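Local coordinates for protein HTPA Reductase (Selaginella moellendorffii, PDB 5U5N) that probably catalyses the NAD(P)H-dependent reduction of 4-hydroxy-tetrahydrodipicolinate to tetrahydrodipicolinate in lysine biosynthesis, and binds NAD in its Rossmann-type domain, at residues L31-G43 against V51-V64. Sequence-based numbering, arbitrary orientation.
With NAD (nicotinamide-adenine-dinucleotide), chain C.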
loop_
_atom_site.group_PDB
_atom_site.type_symbol
_atom_site.label_atom_id
_atom_site.label_comp_id
_atom_site.label_asym_id
_atom_site.label_seq_id
_atom_site.Cartn_x
_atom_site.Cartn_y
_atom_site.Cartn_z
ATOM N N LEU A 31 26.939 17.259 -14.463
ATOM C CA LEU A 31 26.100 18.174 -15.215
ATOM C C LEU A 31 26.903 18.787 -16.368
ATOM O O LEU A 31 27.886 19.524 -16.149
ATOM C CB LEU A 31 25.577 19.302 -14.300
ATOM C CG LEU A 31 24.656 20.349 -14.916
ATOM C CD1 LEU A 31 23.319 19.754 -15.289
ATOM C CD2 LEU A 31 24.452 21.538 -14.015
ATOM N N VAL A 32 26.447 18.522 -17.590
ATOM C CA VAL A 32 27.049 19.081 -18.799
ATOM C C VAL A 32 26.823 20.598 -18.723
ATOM O O VAL A 32 25.702 21.025 -18.497
ATOM C CB VAL A 32 26.393 18.453 -20.047
ATOM C CG1 VAL A 32 26.848 19.163 -21.309
ATOM C CG2 VAL A 32 26.736 16.979 -20.136
ATOM N N PRO A 33 27.890 21.432 -18.869
ATOM C CA PRO A 33 27.700 22.865 -18.668
ATOM C C PRO A 33 27.157 23.589 -19.916
ATOM O O PRO A 33 27.592 24.712 -20.237
ATOM C CB PRO A 33 29.107 23.326 -18.322
ATOM C CG PRO A 33 29.953 22.487 -19.202
ATOM C CD PRO A 33 29.293 21.135 -19.218
ATOM N N LEU A 34 26.198 22.960 -20.591
ATOM C CA LEU A 34 25.408 23.567 -21.667
ATOM C C LEU A 34 23.960 23.207 -21.480
ATOM O O LEU A 34 23.654 22.123 -21.040
ATOM C CB LEU A 34 25.885 23.081 -23.030
ATOM C CG LEU A 34 27.251 23.608 -23.451
ATOM C CD1 LEU A 34 27.937 22.670 -24.396
ATOM C CD2 LEU A 34 27.108 24.949 -24.104
ATOM N N SER A 35 23.079 24.144 -21.774
ATOM C CA SER A 35 21.649 23.958 -21.697
ATOM C C SER A 35 20.982 24.716 -22.842
ATOM O O SER A 35 21.584 25.619 -23.450
ATOM C CB SER A 35 21.145 24.463 -20.342
ATOM O OG SER A 35 19.773 24.119 -20.133
ATOM N N LEU A 36 19.759 24.318 -23.163
ATOM C CA LEU A 36 18.962 24.944 -24.211
ATOM C C LEU A 36 17.759 25.555 -23.533
ATOM O O LEU A 36 17.122 24.908 -22.670
ATOM C CB LEU A 36 18.565 23.906 -25.253
ATOM C CG LEU A 36 19.735 23.473 -26.128
ATOM C CD1 LEU A 36 19.432 22.228 -26.914
ATOM C CD2 LEU A 36 20.112 24.583 -27.113
ATOM N N THR A 37 17.487 26.815 -23.849
ATOM C CA THR A 37 16.356 27.537 -23.280
ATOM C C THR A 37 15.389 27.807 -24.421
ATOM O O THR A 37 15.682 27.474 -25.582
ATOM C CB THR A 37 16.785 28.803 -22.480
ATOM O OG1 THR A 37 15.653 29.345 -21.792
ATOM C CG2 THR A 37 17.419 29.886 -23.371
ATOM N N GLY A 38 14.228 28.361 -24.088
ATOM C CA GLY A 38 13.098 28.368 -25.026
ATOM C C GLY A 38 13.117 29.517 -25.989
ATOM O O GLY A 38 13.903 30.451 -25.820
ATOM N N PRO A 39 12.218 29.481 -26.988
ATOM C CA PRO A 39 12.260 30.545 -27.994
ATOM C C PRO A 39 11.862 31.836 -27.279
ATOM O O PRO A 39 11.051 31.802 -26.332
ATOM C CB PRO A 39 11.233 30.095 -29.032
ATOM C CG PRO A 39 10.263 29.218 -28.266
ATOM C CD PRO A 39 10.968 28.699 -27.057
ATOM N N GLY A 40 12.488 32.940 -27.664
ATOM C CA GLY A 40 12.305 34.194 -26.943
ATOM C C GLY A 40 13.062 34.381 -25.619
ATOM O O GLY A 40 12.950 35.438 -25.010
ATOM N N ARG A 41 13.844 33.399 -25.168
ATOM C CA ARG A 41 14.773 33.609 -24.061
ATOM C C ARG A 41 16.195 33.787 -24.618
ATOM O O ARG A 41 16.562 33.146 -25.600
ATOM C CB ARG A 41 14.733 32.430 -23.098
ATOM C CG ARG A 41 13.369 32.091 -22.492
ATOM C CD ARG A 41 12.879 33.088 -21.458
ATOM N NE ARG A 41 13.882 33.440 -20.429
ATOM C CZ ARG A 41 13.763 34.458 -19.569
ATOM N NH1 ARG A 41 12.683 35.233 -19.532
ATOM N NH2 ARG A 41 14.738 34.715 -18.725
ATOM N N GLY A 42 16.988 34.645 -23.992
ATOM C CA GLY A 42 18.363 34.917 -24.458
ATOM C C GLY A 42 19.389 33.939 -23.916
ATOM O O GLY A 42 19.107 33.188 -22.995
ATOM N N GLY A 43 20.582 33.950 -24.503
ATOM C CA GLY A 43 21.731 33.241 -23.935
ATOM C C GLY A 43 22.173 33.825 -22.588
ATOM O O GLY A 43 22.003 35.026 -22.320
ATOM N N VAL A 51 28.731 24.757 -10.576
ATOM C CA VAL A 51 28.903 24.491 -12.011
ATOM C C VAL A 51 28.252 25.623 -12.795
ATOM O O VAL A 51 27.085 25.935 -12.606
ATOM C CB VAL A 51 28.292 23.138 -12.428
ATOM C CG1 VAL A 51 28.414 22.899 -13.937
ATOM C CG2 VAL A 51 28.926 22.013 -11.614
ATOM N N GLU A 52 29.034 26.236 -13.670
ATOM C CA GLU A 52 28.590 27.346 -14.482
ATOM C C GLU A 52 28.038 26.753 -15.768
ATOM O O GLU A 52 28.755 26.079 -16.472
ATOM C CB GLU A 52 29.775 28.270 -14.737
ATOM C CG GLU A 52 29.410 29.549 -15.494
ATOM C CD GLU A 52 30.612 30.270 -16.065
ATOM O OE1 GLU A 52 31.489 30.668 -15.246
ATOM O OE2 GLU A 52 30.658 30.399 -17.322
ATOM N N VAL A 53 26.753 26.969 -16.046
ATOM C CA VAL A 53 26.116 26.427 -17.255
ATOM C C VAL A 53 25.916 27.534 -18.289
ATOM O O VAL A 53 25.289 28.551 -18.010
ATOM C CB VAL A 53 24.749 25.753 -16.959
ATOM C CG1 VAL A 53 24.127 25.179 -18.224
ATOM C CG2 VAL A 53 24.911 24.633 -15.927
ATOM N N ASP A 54 26.442 27.288 -19.476
ATOM C CA ASP A 54 26.249 28.123 -20.658
ATOM C C ASP A 54 24.864 27.820 -21.265
ATOM O O ASP A 54 24.671 26.802 -21.913
ATOM C CB ASP A 54 27.372 27.783 -21.639
ATOM C CG ASP A 54 27.457 28.711 -22.814
ATOM O OD1 ASP A 54 26.719 29.714 -22.885
ATOM O OD2 ASP A 54 28.313 28.439 -23.696
ATOM N N VAL A 55 23.898 28.698 -21.016
ATOM C CA VAL A 55 22.544 28.528 -21.519
ATOM C C VAL A 55 22.448 29.182 -22.933
ATOM O O VAL A 55 22.746 30.369 -23.110
ATOM C CB VAL A 55 21.530 29.118 -20.528
ATOM C CG1 VAL A 55 20.113 28.994 -21.066
ATOM C CG2 VAL A 55 21.673 28.422 -19.161
ATOM N N ARG A 56 22.052 28.381 -23.917
ATOM C CA ARG A 56 22.096 28.768 -25.305
ATOM C C ARG A 56 20.667 28.789 -25.823
ATOM O O ARG A 56 19.797 28.068 -25.331
ATOM C CB ARG A 56 22.951 27.782 -26.099
ATOM C CG ARG A 56 24.356 27.573 -25.530
ATOM C CD ARG A 56 25.328 28.671 -25.964
ATOM N NE ARG A 56 25.813 28.439 -27.337
ATOM C CZ ARG A 56 26.818 27.618 -27.682
ATOM N NH1 ARG A 56 27.536 26.953 -26.773
ATOM N NH2 ARG A 56 27.110 27.450 -28.964
ATOM N N GLU A 57 20.443 29.625 -26.828
ATOM C CA GLU A 57 19.136 29.776 -27.451
ATOM C C GLU A 57 18.822 28.515 -28.224
ATOM O O GLU A 57 19.712 27.849 -28.736
ATOM C CB GLU A 57 19.104 31.005 -28.380
ATOM C CG GLU A 57 19.333 32.332 -27.656
ATOM C CD GLU A 57 19.344 33.548 -28.573
ATOM O OE1 GLU A 57 18.926 33.445 -29.756
ATOM O OE2 GLU A 57 19.764 34.639 -28.112
ATOM N N VAL A 58 17.540 28.182 -28.298
ATOM C CA VAL A 58 17.136 26.948 -28.970
ATOM C C VAL A 58 17.410 26.975 -30.482
ATOM O O VAL A 58 17.576 25.930 -31.088
ATOM C CB VAL A 58 15.669 26.557 -28.677
ATOM C CG1 VAL A 58 14.672 27.485 -29.371
ATOM C CG2 VAL A 58 15.451 25.091 -29.032
ATOM N N SER A 59 17.491 28.161 -31.073
ATOM C CA SER A 59 17.913 28.290 -32.478
ATOM C C SER A 59 19.307 27.717 -32.745
ATOM O O SER A 59 19.580 27.278 -33.864
ATOM C CB SER A 59 17.877 29.749 -32.915
ATOM O OG SER A 59 18.539 30.550 -31.967
ATOM N N GLU A 60 20.181 27.732 -31.734
ATOM C CA GLU A 60 21.533 27.179 -31.852
ATOM C C GLU A 60 21.660 25.664 -31.524
ATOM O O GLU A 60 22.774 25.151 -31.292
ATOM C CB GLU A 60 22.461 27.941 -30.918
ATOM C CG GLU A 60 22.677 29.422 -31.203
ATOM C CD GLU A 60 23.490 30.120 -30.087
ATOM O OE1 GLU A 60 23.959 29.458 -29.123
ATOM O OE2 GLU A 60 23.642 31.348 -30.145
ATOM N N ARG A 61 20.551 24.936 -31.466
ATOM C CA ARG A 61 20.588 23.592 -30.862
ATOM C C ARG A 61 21.426 22.537 -31.602
ATOM O O ARG A 61 21.924 21.599 -31.003
ATOM C CB ARG A 61 19.185 23.068 -30.618
ATOM C CG ARG A 61 18.367 22.777 -31.860
ATOM C CD ARG A 61 16.994 22.319 -31.427
ATOM N NE ARG A 61 16.145 22.090 -32.590
ATOM C CZ ARG A 61 14.988 21.441 -32.565
ATOM N NH1 ARG A 61 14.497 20.927 -31.428
ATOM N NH2 ARG A 61 14.315 21.287 -33.692
ATOM N N GLU A 62 21.599 22.707 -32.898
ATOM C CA GLU A 62 22.482 21.840 -33.685
ATOM C C GLU A 62 23.938 22.000 -33.204
ATOM O O GLU A 62 24.618 21.014 -32.918
ATOM C CB GLU A 62 22.398 22.193 -35.186
ATOM C CG GLU A 62 20.987 22.204 -35.786
ATOM C CD GLU A 62 20.621 20.932 -36.522
ATOM O OE1 GLU A 62 20.460 19.864 -35.874
ATOM O OE2 GLU A 62 20.489 21.020 -37.761
ATOM N N ASP A 63 24.399 23.256 -33.134
ATOM C CA ASP A 63 25.780 23.598 -32.739
ATOM C C ASP A 63 26.000 23.117 -31.293
ATOM O O ASP A 63 26.993 22.460 -30.971
ATOM C CB ASP A 63 26.032 25.112 -32.791
ATOM C CG ASP A 63 26.050 25.701 -34.226
ATOM O OD1 ASP A 63 26.110 24.919 -35.214
ATOM O OD2 ASP A 63 26.016 26.967 -34.351
ATOM N N VAL A 64 25.050 23.453 -30.440
ATOM C CA VAL A 64 25.132 23.111 -29.034
ATOM C C VAL A 64 25.330 21.587 -28.835
ATOM O O VAL A 64 26.213 21.188 -28.101
ATOM C CB VAL A 64 23.918 23.652 -28.278
ATOM C CG1 VAL A 64 23.763 23.007 -26.905
ATOM C CG2 VAL A 64 24.044 25.141 -28.181
HETATM P PA NAD C . 8.886 26.825 -16.529
HETATM O O1A NAD C . 7.894 27.679 -17.300
HETATM O O2A NAD C . 9.431 27.263 -15.185
HETATM O O5B NAD C . 10.152 26.501 -17.439
HETATM C C5B NAD C . 10.055 25.844 -18.688
HETATM C C4B NAD C . 11.238 26.340 -19.510
HETATM O O4B NAD C . 11.319 25.669 -20.767
HETATM C C3B NAD C . 11.180 27.839 -19.801
HETATM O O3B NAD C . 12.191 28.511 -19.026
HETATM C C2B NAD C . 11.347 27.954 -21.324
HETATM O O2B NAD C . 12.153 29.091 -21.707
HETATM C C1B NAD C . 11.915 26.572 -21.705
HETATM N N9A NAD C . 11.698 26.073 -23.090
HETATM C C8A NAD C . 10.598 26.230 -23.856
HETATM N N7A NAD C . 10.764 25.631 -25.058
HETATM C C5A NAD C . 11.983 25.064 -25.073
HETATM C C6A NAD C . 12.790 24.290 -26.042
HETATM N N6A NAD C . 12.301 23.984 -27.263
HETATM N N1A NAD C . 14.025 23.882 -25.677
HETATM C C2A NAD C . 14.544 24.180 -24.466
HETATM N N3A NAD C . 13.863 24.894 -23.537
HETATM C C4A NAD C . 12.599 25.352 -23.774
HETATM O O3 NAD C . 8.228 25.351 -16.432
HETATM P PN NAD C . 8.439 24.347 -15.174
HETATM O O1N NAD C . 7.716 24.992 -14.014
HETATM O O2N NAD C . 9.909 23.997 -15.048
HETATM O O5D NAD C . 7.686 23.045 -15.758
HETATM C C5D NAD C . 8.158 22.450 -16.962
HETATM C C4D NAD C . 7.292 21.289 -17.432
HETATM O O4D NAD C . 7.491 20.172 -16.557
HETATM C C3D NAD C . 5.786 21.589 -17.440
HETATM O O3D NAD C . 5.150 21.045 -18.610
HETATM C C2D NAD C . 5.274 20.900 -16.189
HETATM O O2D NAD C . 3.929 20.435 -16.301
HETATM C C1D NAD C . 6.218 19.710 -16.082
HETATM N N1N NAD C . 6.309 19.080 -14.749
HETATM C C2N NAD C . 6.298 17.734 -14.731
HETATM C C3N NAD C . 6.391 17.007 -13.547
HETATM C C7N NAD C . 6.360 15.490 -13.569
HETATM O O7N NAD C . 5.957 14.904 -12.577
HETATM N N7N NAD C . 6.747 14.783 -14.643
HETATM C C4N NAD C . 6.492 17.723 -12.353
HETATM C C5N NAD C . 6.501 19.115 -12.375
HETATM C C6N NAD C . 6.408 19.781 -13.596
#
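Leu-34 to Leu-36 pair in parallel with Asp-54 to Arg-56, the strand axes 4.6 Å apart at their closest, with 33° between their directions. Four backbone hydrogen bonds join them: Asp-54 N donates to Pro-33 O, Ser-35 N to Asp-54 O, Arg-56 N to Ser-35 O and Thr-37 N to Arg-56 O.

On one face of the sheet lie Leu-34, Leu-36, Asp-54 and Arg-56. Leu-36 reaches tip to tip toward Val-64 on helix 61-71, CD2 to CG1 4.0 Å. Its CD1 packs across Arg-61 CB at 3.8 Å. Leu-34 runs beside Asp-54, and its CD2 is 3.4 Å from Arg-56 NH1. The Arg-56 chain bends at chi2 and chi3 (-82° and -79°), which folds its guanidinium back over the helix start. Val-64 CG2 covers one face of that group. Arg-56 NE donates a salt-bridging hydrogen bond to Glu-60 OE1 in the guanidinium plane, 2.8 Å away, while NH1 forms salt bridges with Asp-54 and Glu-67. A methionine here would probably leave these three carboxylates without their shared cation.

On the other face, Val-55 CG1 meets Thr-37 CB at 3.6 Å, and Val-53 CG1 meets Ser-35 CB. Ser-35 OG and Thr-37 OG1 hydrogen-bond to Val-9 O and Asp-11 OD2.

In this Rossmann-type domain, the end of strand 34-37 already lies against the NAD adenine, Leu-36 O 3.2 Å from C2A. Gly-38 N makes a weak hydrogen bond to ribose O2B. Val-58 CG2 lies 3.8 Å from adenine N6A.

Strand 34-37 thus meets the helix through buried leucines, and strand 51-57 through the charges of Arg-56. Glycine at 38 lets the adenosine come close, since a CB would clash with C8A.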